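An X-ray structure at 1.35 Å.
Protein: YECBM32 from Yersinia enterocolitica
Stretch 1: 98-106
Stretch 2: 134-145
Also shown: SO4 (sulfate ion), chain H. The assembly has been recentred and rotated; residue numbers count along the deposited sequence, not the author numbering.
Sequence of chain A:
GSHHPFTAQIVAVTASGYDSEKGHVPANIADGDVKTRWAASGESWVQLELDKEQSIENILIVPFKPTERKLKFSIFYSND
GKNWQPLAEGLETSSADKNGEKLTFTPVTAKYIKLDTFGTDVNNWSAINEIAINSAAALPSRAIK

Stretch 1 98-106: KNGEKLTFT
Stretch 2 (134-145) NSAAALPSRAIK

The most unusual feature of this contact is the long reach of Lys102, which ties a strand to the loop beside it through solvent and an ion. Its CB points toward stretch 2, and chi angles of t, t, p (86°) and t lay the chain along that loop, with Lys102 CE 3.4 Å from Leu139 O and 3.3 Å from Ser141 OG. Lys102 NZ donates to water 2 (2.9 Å) and water 3 (3.0 Å). Water 2 donates hydrogen bonds to Ser135 O and Ala137 O, each 2.8 Å from its oxygen; water 3 donates to Ser135 O at 2.9 Å. A weak bond of 3.5 Å joins Lys102 NZ to sulfate O2, which Ser141 OG approaches to 2.6 Å, while Ser141 N donates to sulfate O1 at 3.0 Å.

The backbones run parallel in register, with axes at 45°. Leu103 pairs with Arg142 (CA-CA 4.9 Å) and Thr104 with Ala143 (CA-CA 4.5 Å). Three backbone hydrogen bonds fix this ladder (donor-acceptor distance, N-H...acceptor angle): Arg142 N to Lys102 O, 2.8 Å and 169°; Thr104 N to Arg142 O, 2.9 Å and 165°; Ile144 N to Thr104 O, 2.9 Å and 158°. Water 1 bridges Lys102 N (3.0 Å) and Pro140 O (2.7 Å).

Leu103 and Arg142 share one face, Thr104 and Ala143 the other. Extended Arg142 (chi1 to chi3 all t) brings NH1 2.8 Å from OE1 of Glu101 (chi1 m, chi2 t), a salt bridge lying near the guanidinium plane.

Ile144 (chi1 p, chi2 t) sets CG2 4.0 Å from Leu103 CD2 and CD1 3.9 Å from Phe105 CD2. Leu139 (m, t) places CD1 3.8 Å from Gly100 O; the phi/psi of Gly100, 78/178, would jam a CB against the preceding carbonyl.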

ATOM      1  N   LYS A  98      -4.952 -15.275   2.776  1.00 18.23           N
ATOM      2  CA  LYS A  98      -4.936 -14.634   1.453  1.00 18.15           C
ATOM      3  C   LYS A  98      -5.984 -13.541   1.324  1.00 18.45           C
ATOM      4  O   LYS A  98      -6.285 -13.083   0.229  1.00 20.12           O
ATOM      5  CB  LYS A  98      -5.135 -15.675   0.346  1.00 19.50           C
ATOM      6  CG  LYS A  98      -4.025 -16.700   0.280  1.00 22.74           C
ATOM      7  CD  LYS A  98      -4.365 -17.863  -0.684  1.00 24.89           C
ATOM      8  CE  LYS A  98      -3.230 -18.816  -0.854  1.00 27.95           C
ATOM      9  NZ  LYS A  98      -3.542 -19.724  -2.028  1.00 30.65           N
ATOM     10  N   ASN A  99      -6.525 -13.092   2.446  1.00 18.54           N
ATOM     11  CA  ASN A  99      -7.614 -12.136   2.439  1.00 19.04           C
ATOM     12  C   ASN A  99      -7.208 -10.647   2.413  1.00 17.88           C
ATOM     13  O   ASN A  99      -8.057  -9.793   2.289  1.00 18.79           O
ATOM     14  CB  ASN A  99      -8.422 -12.328   3.707  1.00 20.84           C
ATOM     15  CG  ASN A  99      -9.233 -13.588   3.706  1.00 24.60           C
ATOM     16  OD1 ASN A  99      -9.575 -14.158   2.660  1.00 27.40           O
ATOM     17  ND2 ASN A  99      -9.582 -14.019   4.922  1.00 28.41           N
ATOM     18  N   GLY A 100      -5.935 -10.332   2.516  1.00 16.04           N
ATOM     19  CA  GLY A 100      -5.553  -8.948   2.698  1.00 16.07           C
ATOM     20  C   GLY A 100      -5.763  -8.542   4.149  1.00 14.15           C
ATOM     21  O   GLY A 100      -6.205  -9.342   4.983  1.00 14.78           O
ATOM     22  N   GLU A 101      -5.414  -7.298   4.439  1.00 12.21           N
ATOM     23  CA  GLU A 101      -5.511  -6.771   5.798  1.00 11.35           C
ATOM     24  C   GLU A 101      -6.075  -5.360   5.782  1.00 11.74           C
ATOM     25  O   GLU A 101      -5.770  -4.574   4.855  1.00 12.35           O
ATOM     26  CB  GLU A 101      -4.168  -6.706   6.493  1.00 11.27           C
ATOM     27  CG  GLU A 101      -3.495  -8.042   6.663  1.00 12.19           C
ATOM     28  CD  GLU A 101      -2.152  -7.913   7.314  1.00 13.15           C
ATOM     29  OE1 GLU A 101      -2.097  -7.771   8.561  1.00 16.01           O
ATOM     30  OE2 GLU A 101      -1.133  -8.025   6.578  1.00 15.30           O
ATOM     31  N   LYS A 102      -6.862  -5.034   6.819  1.00 11.27           N
ATOM     32  CA  LYS A 102      -7.426  -3.701   6.986  1.00 11.60           C
ATOM     33  C   LYS A 102      -6.636  -3.052   8.118  1.00 11.31           C
ATOM     34  O   LYS A 102      -6.780  -3.400   9.291  1.00 12.48           O
ATOM     35  CB  LYS A 102      -8.905  -3.823   7.356  1.00 11.97           C
ATOM     36  CG  LYS A 102      -9.594  -2.497   7.526  1.00 14.59           C
ATOM     37  CD  LYS A 102     -11.106  -2.642   7.751  1.00 18.80           C
ATOM     38  CE  LYS A 102     -11.461  -2.854   9.144  1.00 24.80           C
ATOM     39  NZ  LYS A 102     -12.936  -2.405   9.294  1.00 27.66           N
ATOM     40  N   LEU A 103      -5.801  -2.112   7.741  1.00 10.67           N
ATOM     41  CA  LEU A 103      -4.938  -1.388   8.670  1.00  9.69           C
ATOM     42  C   LEU A 103      -5.657  -0.178   9.163  1.00 10.85           C
ATOM     43  O   LEU A 103      -6.183   0.595   8.350  1.00 11.86           O
ATOM     44  CB  LEU A 103      -3.630  -0.970   7.970  1.00 10.20           C
ATOM     45  CG  LEU A 103      -2.887  -2.066   7.203  1.00 11.66           C
ATOM     46  CD1 LEU A 103      -1.662  -1.462   6.569  1.00 12.74           C
ATOM     47  CD2 LEU A 103      -2.581  -3.263   8.054  1.00 13.42           C
ATOM     48  N   THR A 104      -5.630   0.036  10.475  1.00 10.25           N
ATOM     49  CA  THR A 104      -6.318   1.198  11.084  1.00 10.52           C
ATOM     50  C   THR A 104      -5.355   1.996  11.948  1.00  9.92           C
ATOM     51  O   THR A 104      -4.316   1.510  12.345  1.00 10.41           O
ATOM     52  CB  THR A 104      -7.546   0.768  11.892  1.00 10.64           C
ATOM     53  OG1 THR A 104      -7.143  -0.071  12.974  1.00 12.05           O
ATOM     54  CG2 THR A 104      -8.518  -0.016  11.060  1.00 11.93           C
ATOM     55  N   PHE A 105      -5.752   3.227  12.261  1.00 10.94           N
ATOM     56  CA  PHE A 105      -4.868   4.198  12.849  1.00 10.86           C
ATOM     57  C   PHE A 105      -5.725   5.412  13.197  1.00 10.87           C
ATOM     58  O   PHE A 105      -6.857   5.573  12.717  1.00 10.82           O
ATOM     59  CB  PHE A 105      -3.745   4.610  11.888  1.00 11.46           C
ATOM     60  CG  PHE A 105      -4.198   4.713  10.458  1.00 11.43           C
ATOM     61  CD1 PHE A 105      -4.839   5.842   9.998  1.00 12.85           C
ATOM     62  CD2 PHE A 105      -4.039   3.652   9.591  1.00 11.67           C
ATOM     63  CE1 PHE A 105      -5.275   5.923   8.672  1.00 13.76           C
ATOM     64  CE2 PHE A 105      -4.480   3.701   8.313  1.00 12.58           C
ATOM     65  CZ  PHE A 105      -5.114   4.844   7.834  1.00 13.68           C
ATOM     66  N   THR A 106      -5.195   6.253  14.058  1.00 11.19           N
ATOM     67  CA  THR A 106      -5.829   7.547  14.354  1.00 11.40           C
ATOM     68  C   THR A 106      -6.096   8.255  13.018  1.00 11.14           C
ATOM     69  O   THR A 106      -5.134   8.445  12.230  1.00 11.11           O
ATOM     70  CB  THR A 106      -4.881   8.402  15.176  1.00 11.33           C
ATOM     71  OG1 THR A 106      -4.778   7.865  16.509  1.00 14.57           O
ATOM     72  CG2 THR A 106      -5.428   9.799  15.331  1.00 11.95           C
ATOM     73  N   ASN A 134      -9.852   3.776   2.996  1.00 12.45           N
ATOM     74  CA  ASN A 134     -11.185   3.814   3.602  1.00 12.74           C
ATOM     75  C   ASN A 134     -12.103   2.704   3.037  1.00 13.66           C
ATOM     76  O   ASN A 134     -13.194   2.965   2.510  1.00 16.40           O
ATOM     77  CB  ASN A 134     -11.799   5.187   3.385  1.00 12.37           C
ATOM     78  CG  ASN A 134     -11.091   6.274   4.148  1.00 12.42           C
ATOM     79  OD1 ASN A 134     -10.311   6.014   5.070  1.00 12.88           O
ATOM     80  ND2 ASN A 134     -11.387   7.531   3.789  1.00 14.08           N
ATOM     81  N   SER A 135     -11.609   1.463   3.140  1.00 14.45           N
ATOM     82  CA  SER A 135     -12.310   0.285   2.670  1.00 15.89           C
ATOM     83  C   SER A 135     -13.370  -0.175   3.653  1.00 16.46           C
ATOM     84  O   SER A 135     -13.202  -0.105   4.853  1.00 17.37           O
ATOM     85  CB  SER A 135     -11.282  -0.800   2.504  1.00 15.31           C
ATOM     86  OG  SER A 135     -11.825  -2.054   2.136  1.00 17.56           O
ATOM     87  N   ALA A 136     -14.456  -0.693   3.091  1.00 18.78           N
ATOM     88  CA  ALA A 136     -15.478  -1.408   3.855  1.00 20.50           C
ATOM     89  C   ALA A 136     -15.257  -2.932   3.919  1.00 20.35           C
ATOM     90  O   ALA A 136     -16.136  -3.661   4.365  1.00 21.14           O
ATOM     91  CB  ALA A 136     -16.842  -1.089   3.278  1.00 21.97           C
ATOM     92  N   ALA A 137     -14.087  -3.417   3.530  1.00 19.47           N
ATOM     93  CA  ALA A 137     -13.790  -4.849   3.585  1.00 19.16           C
ATOM     94  C   ALA A 137     -14.135  -5.432   4.955  1.00 19.14           C
ATOM     95  O   ALA A 137     -13.888  -4.817   5.981  1.00 18.79           O
ATOM     96  CB  ALA A 137     -12.375  -5.102   3.249  1.00 19.92           C
ATOM     97  N   ALA A 138     -14.697  -6.642   4.925  1.00 19.33           N
ATOM     98  CA  ALA A 138     -15.122  -7.378   6.103  1.00 19.37           C
ATOM     99  C   ALA A 138     -13.956  -8.186   6.633  1.00 18.88           C
ATOM    100  O   ALA A 138     -13.870  -9.407   6.504  1.00 21.49           O
ATOM    101  CB  ALA A 138     -16.332  -8.261   5.728  1.00 20.53           C
ATOM    102  N   LEU A 139     -13.011  -7.438   7.210  1.00 16.36           N
ATOM    103  CA  LEU A 139     -11.788  -7.950   7.738  1.00 15.12           C
ATOM    104  C   LEU A 139     -11.564  -7.315   9.105  1.00 13.37           C
ATOM    105  O   LEU A 139     -11.988  -6.171   9.327  1.00 14.23           O
ATOM    106  CB  LEU A 139     -10.620  -7.524   6.846  1.00 15.23           C
ATOM    107  CG  LEU A 139     -10.587  -8.097   5.428  1.00 15.80           C
ATOM    108  CD1 LEU A 139      -9.463  -7.430   4.706  1.00 17.66           C
ATOM    109  CD2 LEU A 139     -10.403  -9.604   5.459  1.00 19.31           C
ATOM    110  N   PRO A 140     -10.927  -8.032  10.037  1.00 11.74           N
ATOM    111  CA  PRO A 140     -10.679  -7.423  11.353  1.00 12.59           C
ATOM    112  C   PRO A 140      -9.714  -6.234  11.241  1.00 11.25           C
ATOM    113  O   PRO A 140      -8.761  -6.257  10.456  1.00 12.53           O
ATOM    114  CB  PRO A 140     -10.031  -8.542  12.152  1.00 14.23           C
ATOM    115  CG  PRO A 140      -9.387  -9.382  11.178  1.00 13.39           C
ATOM    116  CD  PRO A 140     -10.330  -9.392   9.964  1.00 12.43           C
ATOM    117  N   SER A 141      -9.932  -5.203  12.049  1.00 11.04           N
ATOM    118  CA  SER A 141      -9.016  -4.089  12.092  1.00 11.23           C
ATOM    119  C   SER A 141      -7.694  -4.508  12.688  1.00 11.10           C
ATOM    120  O   SER A 141      -7.670  -5.162  13.735  1.00 12.36           O
ATOM    121  CB  SER A 141      -9.612  -2.987  12.945  1.00 11.79           C
ATOM    122  OG  SER A 141     -10.729  -2.404  12.319  1.00 14.93           O
ATOM    123  N   ARG A 142      -6.602  -4.143  12.027  1.00 11.13           N
ATOM    124  CA  ARG A 142      -5.255  -4.257  12.571  1.00 10.94           C
ATOM    125  C   ARG A 142      -4.742  -2.851  12.816  1.00 10.75           C
ATOM    126  O   ARG A 142      -4.415  -2.123  11.894  1.00 10.52           O
ATOM    127  CB  ARG A 142      -4.318  -5.000  11.633  1.00 11.44           C
ATOM    128  CG  ARG A 142      -2.899  -5.067  12.095  1.00 12.55           C
ATOM    129  CD  ARG A 142      -1.988  -5.656  11.074  1.00 13.40           C
ATOM    130  NE  ARG A 142      -0.604  -5.441  11.436  1.00 13.92           N
ATOM    131  CZ  ARG A 142       0.430  -5.818  10.689  1.00 13.87           C
ATOM    132  NH1 ARG A 142       0.238  -6.464   9.528  1.00 13.93           N
ATOM    133  NH2 ARG A 142       1.659  -5.541  11.098  1.00 15.09           N
ATOM    134  N   ALA A 143      -4.729  -2.459  14.082  1.00 10.44           N
ATOM    135  CA  ALA A 143      -4.284  -1.115  14.424  1.00 11.30           C
ATOM    136  C   ALA A 143      -2.764  -1.056  14.298  1.00 12.20           C
ATOM    137  O   ALA A 143      -2.056  -1.887  14.859  1.00 13.18           O
ATOM    138  CB  ALA A 143      -4.732  -0.727  15.828  1.00 12.27           C
ATOM    139  N   ILE A 144      -2.236  -0.059  13.566  1.00 11.91           N
ATOM    140  CA  ILE A 144      -0.798  -0.044  13.265  1.00 13.95           C
ATOM    141  C   ILE A 144       0.017   0.912  14.033  1.00 15.92           C
ATOM    142  O   ILE A 144       1.268   0.763  14.086  1.00 17.44           O
ATOM    143  CB  ILE A 144      -0.498   0.103  11.761  1.00 12.23           C
ATOM    144  CG1 ILE A 144      -1.084   1.409  11.210  1.00 11.81           C
ATOM    145  CG2 ILE A 144      -1.046  -1.091  11.017  1.00 13.67           C
ATOM    146  CD1 ILE A 144      -0.710   1.688   9.762  1.00 12.64           C
ATOM    147  N   LYS A 145      -0.637   1.887  14.614  1.00 16.90           N
ATOM    148  CA  LYS A 145       0.038   2.725  15.624  1.00 18.67           C
ATOM    149  C   LYS A 145      -1.010   3.307  16.591  1.00 19.58           C
ATOM    150  O   LYS A 145      -2.180   3.507  16.158  1.00 17.66           O
ATOM    151  CB  LYS A 145       0.836   3.815  14.893  1.00 20.06           C
ATOM    152  CG  LYS A 145       1.590   4.762  15.810  1.00 21.78           C
ATOM    153  CD  LYS A 145       2.348   5.790  14.949  1.00 24.27           C
ATOM    154  CE  LYS A 145       3.034   6.819  15.772  1.00 27.69           C
ATOM    155  NZ  LYS A 145       3.653   7.829  14.820  1.00 26.68           N
TER
HETATM  156  S   SO4 H1151     -13.475  -4.560  13.506  1.00 23.11           S
HETATM  157  O1  SO4 H1151     -12.450  -5.579  13.555  1.00 21.87           O
HETATM  158  O2  SO4 H1151     -13.047  -3.491  12.576  1.00 26.43           O
HETATM  159  O3  SO4 H1151     -14.661  -5.191  12.909  1.00 29.56           O
HETATM  160  O4  SO4 H1151     -13.584  -3.965  14.746  1.00 25.09           O
HETATM  161  O   HOH W   1      -6.950  -7.315   8.772  1.00 13.36           O
HETATM  162  O   HOH W   2     -14.002  -2.127   6.598  1.00 31.18           O
HETATM  163  O   HOH W   3     -14.008  -0.131   7.667  1.00 40.13           O
HETATM  164  O   HOH W   4      -2.451   6.007  15.248  1.00 17.52           O